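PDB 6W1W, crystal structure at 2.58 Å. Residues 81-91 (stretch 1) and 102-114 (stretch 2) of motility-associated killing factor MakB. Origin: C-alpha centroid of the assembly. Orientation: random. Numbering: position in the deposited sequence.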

ATOM      1  N   ILE A  81       2.189  18.982   8.113  1.00107.64           N
ATOM      2  CA  ILE A  81       1.234  19.877   8.757  1.00121.63           C
ATOM      3  C   ILE A  81       1.926  20.739   9.805  1.00140.89           C
ATOM      4  O   ILE A  81       1.766  21.965   9.827  1.00148.75           O
ATOM      5  CB  ILE A  81       0.073  19.070   9.365  1.00120.68           C
ATOM      6  CG1 ILE A  81      -0.750  18.409   8.258  1.00132.97           C
ATOM      7  CG2 ILE A  81      -0.803  19.963  10.227  1.00107.47           C
ATOM      8  CD1 ILE A  81      -1.895  17.570   8.776  1.00133.22           C
ATOM      9  N   ASN A  82       2.711  20.111  10.686  1.00142.57           N
ATOM     10  CA  ASN A  82       3.415  20.865  11.718  1.00141.06           C
ATOM     11  C   ASN A  82       4.437  21.823  11.116  1.00126.89           C
ATOM     12  O   ASN A  82       4.645  22.921  11.647  1.00126.38           O
ATOM     13  CB  ASN A  82       4.092  19.905  12.701  1.00146.48           C
ATOM     14  CG  ASN A  82       4.951  20.626  13.734  1.00150.52           C
ATOM     15  OD1 ASN A  82       4.435  21.307  14.622  1.00153.76           O
ATOM     16  ND2 ASN A  82       6.268  20.462  13.631  1.00134.83           N
ATOM     17  N   TYR A  83       5.075  21.439  10.007  1.00100.63           N
ATOM     18  CA  TYR A  83       6.101  22.303   9.431  1.00 99.27           C
ATOM     19  C   TYR A  83       5.504  23.595   8.884  1.00113.77           C
ATOM     20  O   TYR A  83       6.108  24.665   9.016  1.00106.30           O
ATOM     21  CB  TYR A  83       6.876  21.574   8.335  1.00 93.59           C
ATOM     22  CG  TYR A  83       7.985  22.421   7.750  1.00 99.06           C
ATOM     23  CD1 TYR A  83       9.169  22.629   8.445  1.00108.78           C
ATOM     24  CD2 TYR A  83       7.843  23.028   6.513  1.00103.41           C
ATOM     25  CE1 TYR A  83      10.184  23.412   7.921  1.00109.54           C
ATOM     26  CE2 TYR A  83       8.853  23.811   5.979  1.00117.33           C
ATOM     27  CZ  TYR A  83      10.020  24.000   6.684  1.00119.41           C
ATOM     28  OH  TYR A  83      11.021  24.779   6.148  1.00112.65           O
ATOM     29  N   GLN A  84       4.325  23.516   8.263  1.00125.37           N
ATOM     30  CA  GLN A  84       3.656  24.731   7.810  1.00125.27           C
ATOM     31  C   GLN A  84       3.248  25.605   8.987  1.00124.48           C
ATOM     32  O   GLN A  84       3.209  26.834   8.863  1.00120.84           O
ATOM     33  CB  GLN A  84       2.439  24.375   6.956  1.00128.53           C
ATOM     34  CG  GLN A  84       1.690  25.578   6.402  1.00127.70           C
ATOM     35  CD  GLN A  84       0.586  26.061   7.327  1.00133.21           C
ATOM     36  OE1 GLN A  84       0.002  25.277   8.081  1.00117.47           O
ATOM     37  NE2 GLN A  84       0.298  27.360   7.278  1.00101.63           N
ATOM     38  N   THR A  85       2.955  24.991  10.135  1.00125.70           N
ATOM     39  CA  THR A  85       2.561  25.761  11.310  1.00133.55           C
ATOM     40  C   THR A  85       3.712  26.627  11.812  1.00137.66           C
ATOM     41  O   THR A  85       3.558  27.843  11.981  1.00142.92           O
ATOM     42  CB  THR A  85       2.069  24.822  12.414  1.00135.91           C
ATOM     43  OG1 THR A  85       1.001  24.013  11.910  1.00139.64           O
ATOM     44  CG2 THR A  85       1.572  25.621  13.617  1.00126.01           C
ATOM     45  N   THR A  86       4.881  26.021  12.043  1.00131.27           N
ATOM     46  CA  THR A  86       6.031  26.792  12.503  1.00133.49           C
ATOM     47  C   THR A  86       6.594  27.690  11.409  1.00127.03           C
ATOM     48  O   THR A  86       7.336  28.628  11.716  1.00136.60           O
ATOM     49  CB  THR A  86       7.134  25.864  13.031  1.00129.15           C
ATOM     50  OG1 THR A  86       7.624  25.040  11.966  1.00125.59           O
ATOM     51  CG2 THR A  86       6.602  24.978  14.154  1.00120.96           C
ATOM     52  N   PHE A  87       6.259  27.431  10.144  1.00109.46           N
ATOM     53  CA  PHE A  87       6.752  28.282   9.065  1.00109.71           C
ATOM     54  C   PHE A  87       6.022  29.620   9.044  1.00128.04           C
ATOM     55  O   PHE A  87       6.639  30.665   8.798  1.00115.68           O
ATOM     56  CB  PHE A  87       6.603  27.567   7.723  1.00 98.82           C
ATOM     57  CG  PHE A  87       7.397  28.191   6.604  1.00104.09           C
ATOM     58  CD1 PHE A  87       6.959  29.350   5.982  1.00115.56           C
ATOM     59  CD2 PHE A  87       8.567  27.600   6.159  1.00107.45           C
ATOM     60  CE1 PHE A  87       7.684  29.917   4.951  1.00125.15           C
ATOM     61  CE2 PHE A  87       9.294  28.161   5.125  1.00105.18           C
ATOM     62  CZ  PHE A  87       8.853  29.321   4.522  1.00118.77           C
ATOM     63  N   ASP A  88       4.707  29.608   9.292  1.00136.84           N
ATOM     64  CA  ASP A  88       3.937  30.846   9.348  1.00142.32           C
ATOM     65  C   ASP A  88       4.368  31.744  10.498  1.00155.61           C
ATOM     66  O   ASP A  88       4.198  32.965  10.413  1.00165.23           O
ATOM     67  CB  ASP A  88       2.445  30.536   9.460  1.00142.69           C
ATOM     68  CG  ASP A  88       1.754  30.523   8.114  1.00152.52           C
ATOM     69  OD1 ASP A  88       2.448  30.730   7.095  1.00144.43           O
ATOM     70  OD2 ASP A  88       0.521  30.315   8.078  1.00151.97           O
ATOM     71  N   ALA A  89       4.924  31.171  11.568  1.00158.89           N
ATOM     72  CA  ALA A  89       5.440  31.998  12.653  1.00150.22           C
ATOM     73  C   ALA A  89       6.578  32.894  12.179  1.00144.68           C
ATOM     74  O   ALA A  89       6.723  34.020  12.667  1.00137.94           O
ATOM     75  CB  ALA A  89       5.904  31.121  13.817  1.00137.86           C
ATOM     76  N   CYS A  90       7.379  32.423  11.222  1.00145.11           N
ATOM     77  CA  CYS A  90       8.528  33.178  10.739  1.00151.80           C
ATOM     78  C   CYS A  90       8.215  34.045   9.528  1.00153.20           C
ATOM     79  O   CYS A  90       9.078  34.818   9.103  1.00166.70           O
ATOM     80  CB  CYS A  90       9.682  32.234  10.396  1.00157.41           C
ATOM     81  SG  CYS A  90      10.301  31.308  11.815  1.00179.69           S
ATOM     82  N   ALA A  91       7.019  33.938   8.960  1.00143.89           N
ATOM     83  CA  ALA A  91       6.600  34.800   7.855  1.00140.20           C
ATOM     84  C   ALA A  91       5.682  35.875   8.429  1.00150.57           C
ATOM     85  O   ALA A  91       4.471  35.690   8.550  1.00135.33           O
ATOM     86  CB  ALA A  91       5.929  33.991   6.748  1.00122.73           C
ATOM     87  N   GLN A 102      16.645  38.218  14.971  1.00143.39           N
ATOM     88  CA  GLN A 102      15.388  37.481  15.056  1.00137.36           C
ATOM     89  C   GLN A 102      15.194  36.573  13.849  1.00125.49           C
ATOM     90  O   GLN A 102      14.630  35.478  13.975  1.00115.11           O
ATOM     91  CB  GLN A 102      14.220  38.456  15.186  1.00147.58           C
ATOM     92  CG  GLN A 102      14.306  39.364  16.399  1.00165.74           C
ATOM     93  CD  GLN A 102      13.284  40.484  16.359  1.00181.59           C
ATOM     94  OE1 GLN A 102      12.429  40.530  15.474  1.00178.69           O
ATOM     95  NE2 GLN A 102      13.371  41.399  17.319  1.00191.46           N
ATOM     96  N   TRP A 103      15.646  37.010  12.671  1.00127.32           N
ATOM     97  CA  TRP A 103      15.560  36.155  11.491  1.00128.97           C
ATOM     98  C   TRP A 103      16.373  34.880  11.672  1.00127.00           C
ATOM     99  O   TRP A 103      15.918  33.790  11.309  1.00128.50           O
ATOM    100  CB  TRP A 103      16.025  36.912  10.245  1.00142.07           C
ATOM    101  CG  TRP A 103      14.986  37.823   9.636  1.00141.71           C
ATOM    102  CD1 TRP A 103      15.058  39.182   9.510  1.00149.96           C
ATOM    103  CD2 TRP A 103      13.725  37.436   9.075  1.00125.03           C
ATOM    104  NE1 TRP A 103      13.922  39.662   8.905  1.00136.83           N
ATOM    105  CE2 TRP A 103      13.088  38.611   8.629  1.00131.50           C
ATOM    106  CE3 TRP A 103      13.073  36.211   8.909  1.00124.66           C
ATOM    107  CZ2 TRP A 103      11.832  38.595   8.028  1.00133.05           C
ATOM    108  CZ3 TRP A 103      11.828  36.197   8.311  1.00125.49           C
ATOM    109  CH2 TRP A 103      11.219  37.382   7.878  1.00133.03           C
ATOM    110  N   ILE A 104      17.575  34.991  12.243  1.00133.73           N
ATOM    111  CA  ILE A 104      18.413  33.813  12.439  1.00124.02           C
ATOM    112  C   ILE A 104      17.800  32.885  13.478  1.00118.80           C
ATOM    113  O   ILE A 104      17.772  31.664  13.293  1.00102.77           O
ATOM    114  CB  ILE A 104      19.843  34.223  12.829  1.00108.02           C
ATOM    115  CG1 ILE A 104      20.405  35.229  11.825  1.00115.62           C
ATOM    116  CG2 ILE A 104      20.728  33.000  12.877  1.00106.85           C
ATOM    117  CD1 ILE A 104      21.863  35.575  12.045  1.00111.80           C
ATOM    118  N   GLU A 105      17.303  33.444  14.585  1.00119.30           N
ATOM    119  CA  GLU A 105      16.647  32.618  15.596  1.00120.33           C
ATOM    120  C   GLU A 105      15.438  31.901  15.015  1.00115.92           C
ATOM    121  O   GLU A 105      15.176  30.740  15.351  1.00114.80           O
ATOM    122  CB  GLU A 105      16.241  33.475  16.794  1.00132.28           C
ATOM    123  CG  GLU A 105      17.412  34.145  17.498  1.00157.49           C
ATOM    124  CD  GLU A 105      16.977  34.966  18.695  1.00165.76           C
ATOM    125  OE1 GLU A 105      15.775  34.940  19.029  1.00165.88           O
ATOM    126  OE2 GLU A 105      17.840  35.637  19.301  1.00162.75           O
ATOM    127  N   CYS A 106      14.695  32.571  14.131  1.00129.22           N
ATOM    128  CA  CYS A 106      13.558  31.923  13.486  1.00133.39           C
ATOM    129  C   CYS A 106      14.021  30.874  12.486  1.00131.23           C
ATOM    130  O   CYS A 106      13.449  29.779  12.416  1.00133.99           O
ATOM    131  CB  CYS A 106      12.674  32.964  12.800  1.00141.03           C
ATOM    132  SG  CYS A 106      10.908  32.750  13.119  1.00175.40           S
ATOM    133  N   LEU A 107      15.064  31.185  11.714  1.00122.41           N
ATOM    134  CA  LEU A 107      15.531  30.260  10.685  1.00114.80           C
ATOM    135  C   LEU A 107      16.018  28.947  11.290  1.00119.64           C
ATOM    136  O   LEU A 107      15.685  27.864  10.793  1.00118.79           O
ATOM    137  CB  LEU A 107      16.638  30.913   9.859  1.00112.50           C
ATOM    138  CG  LEU A 107      16.244  31.365   8.452  1.00124.89           C
ATOM    139  CD1 LEU A 107      15.730  30.181   7.649  1.00123.91           C
ATOM    140  CD2 LEU A 107      15.205  32.471   8.501  1.00102.43           C
ATOM    141  N   GLN A 108      16.810  29.014  12.362  1.00125.31           N
ATOM    142  CA  GLN A 108      17.306  27.772  12.943  1.00122.66           C
ATOM    143  C   GLN A 108      16.227  27.010  13.702  1.00114.05           C
ATOM    144  O   GLN A 108      16.444  25.840  14.036  1.00108.87           O
ATOM    145  CB  GLN A 108      18.523  28.043  13.838  1.00113.73           C
ATOM    146  CG  GLN A 108      18.325  29.072  14.931  1.00124.30           C
ATOM    147  CD  GLN A 108      19.641  29.678  15.401  1.00121.30           C
ATOM    148  OE1 GLN A 108      20.654  29.620  14.700  1.00102.41           O
ATOM    149  NE2 GLN A 108      19.629  30.265  16.593  1.00113.16           N
ATOM    150  N   LEU A 109      15.071  27.625  13.967  1.00110.09           N
ATOM    151  CA  LEU A 109      13.918  26.838  14.393  1.00117.22           C
ATOM    152  C   LEU A 109      13.411  25.965  13.251  1.00109.45           C
ATOM    153  O   LEU A 109      13.055  24.799  13.463  1.00100.71           O
ATOM    154  CB  LEU A 109      12.801  27.747  14.907  1.00128.23           C
ATOM    155  CG  LEU A 109      11.495  27.025  15.266  1.00127.43           C
ATOM    156  CD1 LEU A 109      11.719  25.994  16.364  1.00117.76           C
ATOM    157  CD2 LEU A 109      10.407  28.017  15.661  1.00129.36           C
ATOM    158  N   LEU A 110      13.372  26.513  12.035  1.00104.98           N
ATOM    159  CA  LEU A 110      13.053  25.695  10.870  1.00101.35           C
ATOM    160  C   LEU A 110      14.152  24.677  10.603  1.00116.17           C
ATOM    161  O   LEU A 110      13.868  23.524  10.257  1.00109.17           O
ATOM    162  CB  LEU A 110      12.845  26.581   9.642  1.00103.29           C
ATOM    163  CG  LEU A 110      11.663  27.546   9.678  1.00111.17           C
ATOM    164  CD1 LEU A 110      11.750  28.519   8.519  1.00103.06           C
ATOM    165  CD2 LEU A 110      10.354  26.775   9.640  1.00116.11           C
ATOM    166  N   GLN A 111      15.411  25.091  10.766  1.00121.38           N
ATOM    167  CA  GLN A 111      16.534  24.199  10.499  1.00109.02           C
ATOM    168  C   GLN A 111      16.505  22.979  11.410  1.00110.05           C
ATOM    169  O   GLN A 111      16.816  21.865  10.976  1.00102.78           O
ATOM    170  CB  GLN A 111      17.846  24.960  10.659  1.00107.36           C
ATOM    171  CG  GLN A 111      19.088  24.112  10.492  1.00112.83           C
ATOM    172  CD  GLN A 111      20.312  24.789  11.062  1.00111.86           C
ATOM    173  OE1 GLN A 111      21.267  25.076  10.343  1.00117.90           O
ATOM    174  NE2 GLN A 111      20.285  25.058  12.364  1.00106.20           N
ATOM    175  N   LYS A 112      16.130  23.166  12.677  1.00122.50           N
ATOM    176  CA  LYS A 112      15.987  22.020  13.568  1.00131.15           C
ATOM    177  C   LYS A 112      14.825  21.141  13.128  1.00122.75           C
ATOM    178  O   LYS A 112      14.966  19.917  13.019  1.00128.36           O
ATOM    179  CB  LYS A 112      15.800  22.487  15.014  1.00144.28           C
ATOM    180  CG  LYS A 112      15.822  21.356  16.043  1.00149.57           C
ATOM    181  CD  LYS A 112      15.596  21.872  17.462  1.00150.83           C
ATOM    182  CE  LYS A 112      14.138  22.244  17.703  1.00149.42           C
ATOM    183  NZ  LYS A 112      13.236  21.063  17.584  1.00142.34           N
ATOM    184  N   THR A 113      13.670  21.753  12.851  1.00116.54           N
ATOM    185  CA  THR A 113      12.504  20.980  12.434  1.00117.03           C
ATOM    186  C   THR A 113      12.754  20.286  11.101  1.00103.07           C
ATOM    187  O   THR A 113      12.367  19.126  10.916  1.00104.95           O
ATOM    188  CB  THR A 113      11.273  21.882  12.353  1.00128.12           C
ATOM    189  OG1 THR A 113      11.172  22.653  13.556  1.00142.27           O
ATOM    190  CG2 THR A 113      10.006  21.050  12.193  1.00118.55           C
ATOM    191  N   LEU A 114      13.406  20.978  10.163  1.00 98.92           N
ATOM    192  CA  LEU A 114      13.774  20.348   8.898  1.00 98.16           C
ATOM    193  C   LEU A 114      14.655  19.129   9.133  1.00108.80           C
ATOM    194  O   LEU A 114      14.388  18.046   8.599  1.00 96.08           O
ATOM    195  CB  LEU A 114      14.481  21.354   7.991  1.00 93.36           C
ATOM    196  CG  LEU A 114      13.577  22.210   7.105  1.00109.27           C
ATOM    197  CD1 LEU A 114      14.361  23.354   6.502  1.00120.91           C
ATOM    198  CD2 LEU A 114      12.966  21.361   6.010  1.00113.47           C
TER

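The apolar centre of this contact is Leu110, whose CA-to-CB bond points toward the opposing helix and which gives up 92 Å² to it. In its m,t rotamer (chi1 -64°, chi2 169°) the side chain places CD2 among three residues of stretch 1. Leu110 CD2 lies 3.8 Å from Tyr83 CE1, 4.0 Å from Phe87 CD2 and 4.0 Å from Thr86 OG1. Leu110 CD2 is also 3.9 Å from Phe87 CA, so it packs against helix backbone as well as side chains. Both rings meet the methyl obliquely.

Tyr83 and Phe87 reach this centre differently. Tyr83 has its CA-to-CB bond directed sideways, but its t rotamer (chi1 -178°) carries the ring nearer, and 82 Å² of the residue is covered. Its CE1 lies 3.7 Å from Leu114 CG, and its OH is 3.6 Å from Leu114 CD1, a contact with carbon that cannot satisfy the hydroxyl. Phe87, by contrast, directs CA-to-CB away and loses 21 Å².

The helices run antiparallel, with 173° between their N-to-C directions and a closest axial approach of 9.8 Å. The spacing narrows at the cysteine end: CA of Tyr83 and CA of Thr113 are 7.2 Å apart, CA of Phe87 and CA of Leu110 7.0 Å, and CA of Cys90 and CA of Cys106 5.9 Å. There a disulfide joins the segments covalently, with Cys90 SG 2.0 Å from Cys106 SG and a chi3 of -94°, close to the roughly ±90° preferred by disulfides. Cys90 adopts m, whereas the chi1 of Cys106, -134°, falls between wells. Beside this link, Cys90 O approaches Trp103 CZ3 to 3.2 Å, obliquely to the indole ring.

Toward the other end, Thr113 presents its methyl to stretch 1: CG2 lies 4.2 Å from Tyr83 CD1, at the ring edge near its plane, and 4.0 Å from Asn82 ND2. Its hydroxyl is used within its own helix, Thr113 OG1 donating to Leu109 O at 2.9 Å. Thr86 behaves similarly, though its hydrogen bond from OG1 to Tyr83 O, at 3.3 Å, is weak. Asn82, exposed and with only 15 Å² covered, forms the polar margin here; its amide meets a methyl rather than a polar partner. No hydrogen bond crosses between the stretches; the 558 Å² they bury, both sides summed, comes with apolar packing, one disulfide and a few contacts of polar atoms with carbon.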